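Local structure of O-succinylhomoserine sulfhydrylase (Mycobacterium tuberculosis, 3NDN) at residues 26-38 / 83-95. The protein probably catalyses the pyridoxal-phosphate-dependent formation of L-homocysteine from O-succinyl-L-homoserine and hydrogen sulfide, a step in methionine biosynthesis. Residues are numbered along the deposited sequence; the frame is centred on the assembly and turned at random.
Sequences SQATVGVRGGMLR and VSVFEERLRLIEG
R89 leaves its helix with CG anti to the backbone N (chi1 -174°), then bends at chi3 (-67°), which brings the guanidinium beside the carbonyls of G31, V32 and G34. The two helices form an antiparallel pair, axes 8.9 Å apart at closest approach, in the N-terminal region of a trans-sulfuration enzyme of the PLP aminotransferase clan. G34 O lies in the guanidinium plane and takes two N-H groups: R89 NE at 3.0 Å, on a lone pair, and NH1 at 3.3 Å, more bent. V32 O sits over one face of the group, while M36 CG lies at its edge, 3.5 Å from NH1. NH1 and NH2 also form salt bridges with E46 and E275, which together with G34 O probably fix the rotation of the guanidinium and compensate its buried positive charge. G31 O, buried close to R89 CD, has no hydrogen-bond partner.

The G34-G35 turn lies close against helix 83-94: G35 CA packs on E88 CG at 3.7 Å, and L92 CD1 reaches G34 CA and G35 N. V85 straddles G35 O with both methyls; that oxygen accepts a hydrogen bond from a water, which also donates weakly to S84 O. Toward the other end, V30 CG2 meets I93 CG1 at 3.9 Å, and I93 CD1 lies against G31 CA. On the far side of helix 27-33, R33 is bridged to D355 and E400 of a second subunit, placing the pair beside a subunit interface. Last, the extended Q27 side chain lies nearly perpendicular to the I93 side chain, and its NE2 donates almost straight (172°) to I93 O at 3.0 Å.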
loop_
_atom_site.group_PDB
_atom_site.type_symbol
_atom_site.label_atom_id
_atom_site.label_comp_id
_atom_site.label_asym_id
_atom_site.label_seq_id
_atom_site.Cartn_x
_atom_site.Cartn_y
_atom_site.Cartn_z
ATOM N N SER A 26 29.033 4.083 11.650
ATOM C CA SER A 26 28.383 3.507 12.831
ATOM C C SER A 26 27.054 2.772 12.548
ATOM O O SER A 26 26.539 2.801 11.411
ATOM C CB SER A 26 28.147 4.594 13.870
ATOM O OG SER A 26 27.124 5.469 13.428
ATOM N N GLN A 27 26.526 2.111 13.589
ATOM C CA GLN A 27 25.234 1.388 13.555
ATOM C C GLN A 27 24.060 2.306 13.147
ATOM O O GLN A 27 23.181 1.887 12.400
ATOM C CB GLN A 27 24.952 0.721 14.917
ATOM C CG GLN A 27 24.052 -0.548 14.877
ATOM C CD GLN A 27 23.759 -1.145 16.265
ATOM O OE1 GLN A 27 23.515 -0.417 17.230
ATOM N NE2 GLN A 27 23.755 -2.479 16.356
ATOM N N ALA A 28 24.078 3.564 13.594
ATOM C CA ALA A 28 23.017 4.530 13.248
ATOM C C ALA A 28 23.006 4.848 11.755
ATOM O O ALA A 28 21.955 4.874 11.116
ATOM C CB ALA A 28 23.166 5.811 14.054
ATOM N N THR A 29 24.188 5.105 11.207
ATOM C CA THR A 29 24.356 5.402 9.785
ATOM C C THR A 29 23.921 4.259 8.839
ATOM O O THR A 29 23.251 4.516 7.816
ATOM C CB THR A 29 25.807 5.846 9.518
ATOM O OG1 THR A 29 26.081 7.015 10.291
ATOM C CG2 THR A 29 26.028 6.161 8.073
ATOM N N VAL A 30 24.272 3.005 9.161
ATOM C CA VAL A 30 23.851 1.875 8.312
ATOM C C VAL A 30 22.340 1.649 8.348
ATOM O O VAL A 30 21.765 1.154 7.376
ATOM C CB VAL A 30 24.606 0.499 8.594
ATOM C CG1 VAL A 30 26.135 0.638 8.419
ATOM C CG2 VAL A 30 24.258 -0.063 9.951
ATOM N N GLY A 31 21.697 1.970 9.477
ATOM C CA GLY A 31 20.238 1.855 9.556
ATOM C C GLY A 31 19.506 2.833 8.640
ATOM O O GLY A 31 18.419 2.527 8.134
ATOM N N VAL A 32 20.094 4.009 8.414
ATOM C CA VAL A 32 19.488 4.999 7.519
ATOM C C VAL A 32 19.652 4.661 6.024
ATOM O O VAL A 32 18.722 4.865 5.233
ATOM C CB VAL A 32 20.021 6.441 7.820
ATOM C CG1 VAL A 32 19.491 7.461 6.814
ATOM C CG2 VAL A 32 19.645 6.862 9.276
ATOM N N ARG A 33 20.825 4.176 5.624
ATOM C CA ARG A 33 21.108 4.043 4.174
ATOM C C ARG A 33 21.875 2.779 3.739
ATOM O O ARG A 33 22.358 2.697 2.596
ATOM C CB ARG A 33 21.771 5.340 3.612
ATOM C CG ARG A 33 22.732 6.063 4.555
ATOM C CD ARG A 33 23.604 7.146 3.875
ATOM N NE ARG A 33 22.948 8.422 3.533
ATOM C CZ ARG A 33 22.535 8.753 2.312
ATOM N NH1 ARG A 33 22.696 7.900 1.309
ATOM N NH2 ARG A 33 21.974 9.950 2.079
ATOM N N GLY A 34 21.977 1.794 4.625
ATOM C CA GLY A 34 22.571 0.492 4.281
ATOM C C GLY A 34 21.712 -0.423 3.398
ATOM O O GLY A 34 20.472 -0.439 3.494
ATOM N N GLY A 35 22.384 -1.155 2.509
ATOM C CA GLY A 35 21.761 -2.228 1.721
ATOM C C GLY A 35 20.859 -1.840 0.556
ATOM O O GLY A 35 20.085 -2.678 0.063
ATOM N N MET A 36 20.951 -0.588 0.102
ATOM C CA MET A 36 20.068 -0.095 -0.968
ATOM C C MET A 36 20.515 -0.592 -2.325
ATOM O O MET A 36 21.698 -0.833 -2.530
ATOM C CB MET A 36 20.062 1.439 -1.008
ATOM C CG MET A 36 19.619 2.098 0.273
ATOM S SD MET A 36 19.343 3.861 0.035
ATOM C CE MET A 36 21.002 4.507 -0.171
ATOM N N LEU A 37 19.553 -0.728 -3.236
ATOM C CA LEU A 37 19.786 -1.106 -4.645
ATOM C C LEU A 37 18.921 -0.224 -5.580
ATOM O O LEU A 37 17.839 -0.649 -6.022
ATOM C CB LEU A 37 19.383 -2.575 -4.831
ATOM C CG LEU A 37 20.262 -3.734 -4.349
ATOM C CD1 LEU A 37 19.375 -4.902 -3.886
ATOM C CD2 LEU A 37 21.208 -4.165 -5.467
ATOM N N ARG A 38 19.376 1.000 -5.866
ATOM C CA ARG A 38 18.594 1.948 -6.670
ATOM C C ARG A 38 18.518 1.493 -8.131
ATOM O O ARG A 38 19.500 0.945 -8.661
ATOM C CB ARG A 38 19.178 3.379 -6.563
ATOM C CG ARG A 38 18.938 4.038 -5.192
ATOM C CD ARG A 38 19.611 5.417 -5.054
ATOM N NE ARG A 38 19.164 6.133 -3.844
ATOM C CZ ARG A 38 19.936 6.910 -3.075
ATOM N NH1 ARG A 38 21.238 7.063 -3.339
ATOM N NH2 ARG A 38 19.418 7.520 -2.011
ATOM N N VAL A 83 12.549 -7.259 -0.656
ATOM C CA VAL A 83 12.901 -8.148 0.441
ATOM C C VAL A 83 14.432 -8.191 0.698
ATOM O O VAL A 83 14.866 -8.207 1.851
ATOM C CB VAL A 83 12.279 -9.577 0.253
ATOM C CG1 VAL A 83 12.733 -10.533 1.380
ATOM C CG2 VAL A 83 10.755 -9.487 0.251
ATOM N N SER A 84 15.242 -8.200 -0.369
ATOM C CA SER A 84 16.712 -8.189 -0.215
ATOM C C SER A 84 17.259 -6.946 0.516
ATOM O O SER A 84 18.253 -7.048 1.246
ATOM C CB SER A 84 17.413 -8.319 -1.588
ATOM O OG SER A 84 17.211 -9.609 -2.139
ATOM N N VAL A 85 16.629 -5.780 0.304
ATOM C CA VAL A 85 17.048 -4.544 0.966
ATOM C C VAL A 85 16.771 -4.642 2.486
ATOM O O VAL A 85 17.635 -4.274 3.284
ATOM C CB VAL A 85 16.352 -3.273 0.354
ATOM C CG1 VAL A 85 16.707 -2.001 1.134
ATOM C CG2 VAL A 85 16.713 -3.103 -1.149
ATOM N N PHE A 86 15.608 -5.189 2.876
ATOM C CA PHE A 86 15.296 -5.398 4.319
ATOM C C PHE A 86 16.322 -6.362 4.974
ATOM O O PHE A 86 16.833 -6.076 6.074
ATOM C CB PHE A 86 13.858 -5.955 4.540
ATOM C CG PHE A 86 13.629 -6.507 5.926
ATOM C CD1 PHE A 86 13.540 -5.654 7.020
ATOM C CD2 PHE A 86 13.536 -7.898 6.140
ATOM C CE1 PHE A 86 13.355 -6.160 8.307
ATOM C CE2 PHE A 86 13.358 -8.410 7.415
ATOM C CZ PHE A 86 13.274 -7.549 8.508
ATOM N N GLU A 87 16.573 -7.490 4.306
ATOM C CA GLU A 87 17.511 -8.542 4.783
ATOM C C GLU A 87 18.918 -7.961 4.992
ATOM O O GLU A 87 19.555 -8.204 6.029
ATOM C CB GLU A 87 17.591 -9.717 3.801
ATOM C CG GLU A 87 16.381 -10.678 3.787
ATOM C CD GLU A 87 16.369 -11.655 2.598
ATOM O OE1 GLU A 87 17.088 -11.402 1.593
ATOM O OE2 GLU A 87 15.624 -12.687 2.654
ATOM N N GLU A 88 19.397 -7.192 4.018
ATOM C CA GLU A 88 20.766 -6.657 4.100
ATOM C C GLU A 88 20.928 -5.529 5.111
ATOM O O GLU A 88 21.955 -5.446 5.808
ATOM C CB GLU A 88 21.283 -6.264 2.713
ATOM C CG GLU A 88 22.703 -5.677 2.701
ATOM C CD GLU A 88 23.812 -6.721 2.791
ATOM O OE1 GLU A 88 23.512 -7.943 2.930
ATOM O OE2 GLU A 88 25.003 -6.303 2.708
ATOM N N ARG A 89 19.927 -4.650 5.209
ATOM C CA ARG A 89 19.941 -3.591 6.223
ATOM C C ARG A 89 19.990 -4.164 7.653
ATOM O O ARG A 89 20.798 -3.716 8.478
ATOM C CB ARG A 89 18.750 -2.611 6.029
ATOM C CG ARG A 89 18.754 -1.380 6.964
ATOM C CD ARG A 89 17.749 -0.294 6.477
ATOM N NE ARG A 89 18.176 0.293 5.200
ATOM C CZ ARG A 89 17.534 1.266 4.542
ATOM N NH1 ARG A 89 18.034 1.721 3.391
ATOM N NH2 ARG A 89 16.392 1.774 5.012
ATOM N N LEU A 90 19.158 -5.174 7.946
ATOM C CA LEU A 90 19.174 -5.808 9.270
ATOM C C LEU A 90 20.508 -6.560 9.506
ATOM O O LEU A 90 21.053 -6.521 10.606
ATOM C CB LEU A 90 17.961 -6.777 9.453
ATOM C CG LEU A 90 17.779 -7.500 10.803
ATOM C CD1 LEU A 90 17.737 -6.545 12.013
ATOM C CD2 LEU A 90 16.556 -8.474 10.797
ATOM N N ARG A 91 21.030 -7.212 8.469
ATOM C CA ARG A 91 22.309 -7.949 8.557
ATOM C C ARG A 91 23.460 -6.982 8.907
ATOM O O ARG A 91 24.323 -7.302 9.743
ATOM C CB ARG A 91 22.618 -8.690 7.235
ATOM C CG ARG A 91 23.843 -9.679 7.307
ATOM C CD ARG A 91 24.448 -9.993 5.902
ATOM N NE ARG A 91 25.018 -8.813 5.234
ATOM C CZ ARG A 91 26.101 -8.136 5.633
ATOM N NH1 ARG A 91 26.772 -8.480 6.742
ATOM N NH2 ARG A 91 26.509 -7.078 4.930
ATOM N N LEU A 92 23.449 -5.805 8.285
ATOM C CA LEU A 92 24.450 -4.748 8.556
ATOM C C LEU A 92 24.378 -4.248 9.992
ATOM O O LEU A 92 25.420 -4.127 10.641
ATOM C CB LEU A 92 24.317 -3.563 7.587
ATOM C CG LEU A 92 24.872 -3.819 6.167
ATOM C CD1 LEU A 92 24.302 -2.825 5.146
ATOM C CD2 LEU A 92 26.412 -3.778 6.157
ATOM N N ILE A 93 23.166 -3.964 10.477
ATOM C CA ILE A 93 22.954 -3.522 11.891
ATOM C C ILE A 93 23.468 -4.549 12.920
ATOM O O ILE A 93 24.082 -4.184 13.947
ATOM C CB ILE A 93 21.453 -3.163 12.144
ATOM C CG1 ILE A 93 21.071 -1.887 11.364
ATOM C CG2 ILE A 93 21.135 -3.011 13.660
ATOM C CD1 ILE A 93 19.556 -1.587 11.331
ATOM N N GLU A 94 23.207 -5.827 12.656
ATOM C CA GLU A 94 23.516 -6.913 13.598
ATOM C C GLU A 94 24.983 -7.372 13.540
ATOM O O GLU A 94 25.545 -7.822 14.554
ATOM C CB GLU A 94 22.550 -8.088 13.345
ATOM C CG GLU A 94 22.695 -9.332 14.273
ATOM C CD GLU A 94 22.127 -9.112 15.680
ATOM O OE1 GLU A 94 21.230 -8.260 15.854
ATOM O OE2 GLU A 94 22.589 -9.797 16.617
ATOM N N GLY A 95 25.600 -7.259 12.364
ATOM C CA GLY A 95 26.966 -7.781 12.117
ATOM C C GLY A 95 27.014 -9.300 11.952
ATOM O O GLY A 95 27.931 -9.956 12.470
HETATM O O HOH W 1 20.338 -5.381 -0.486
#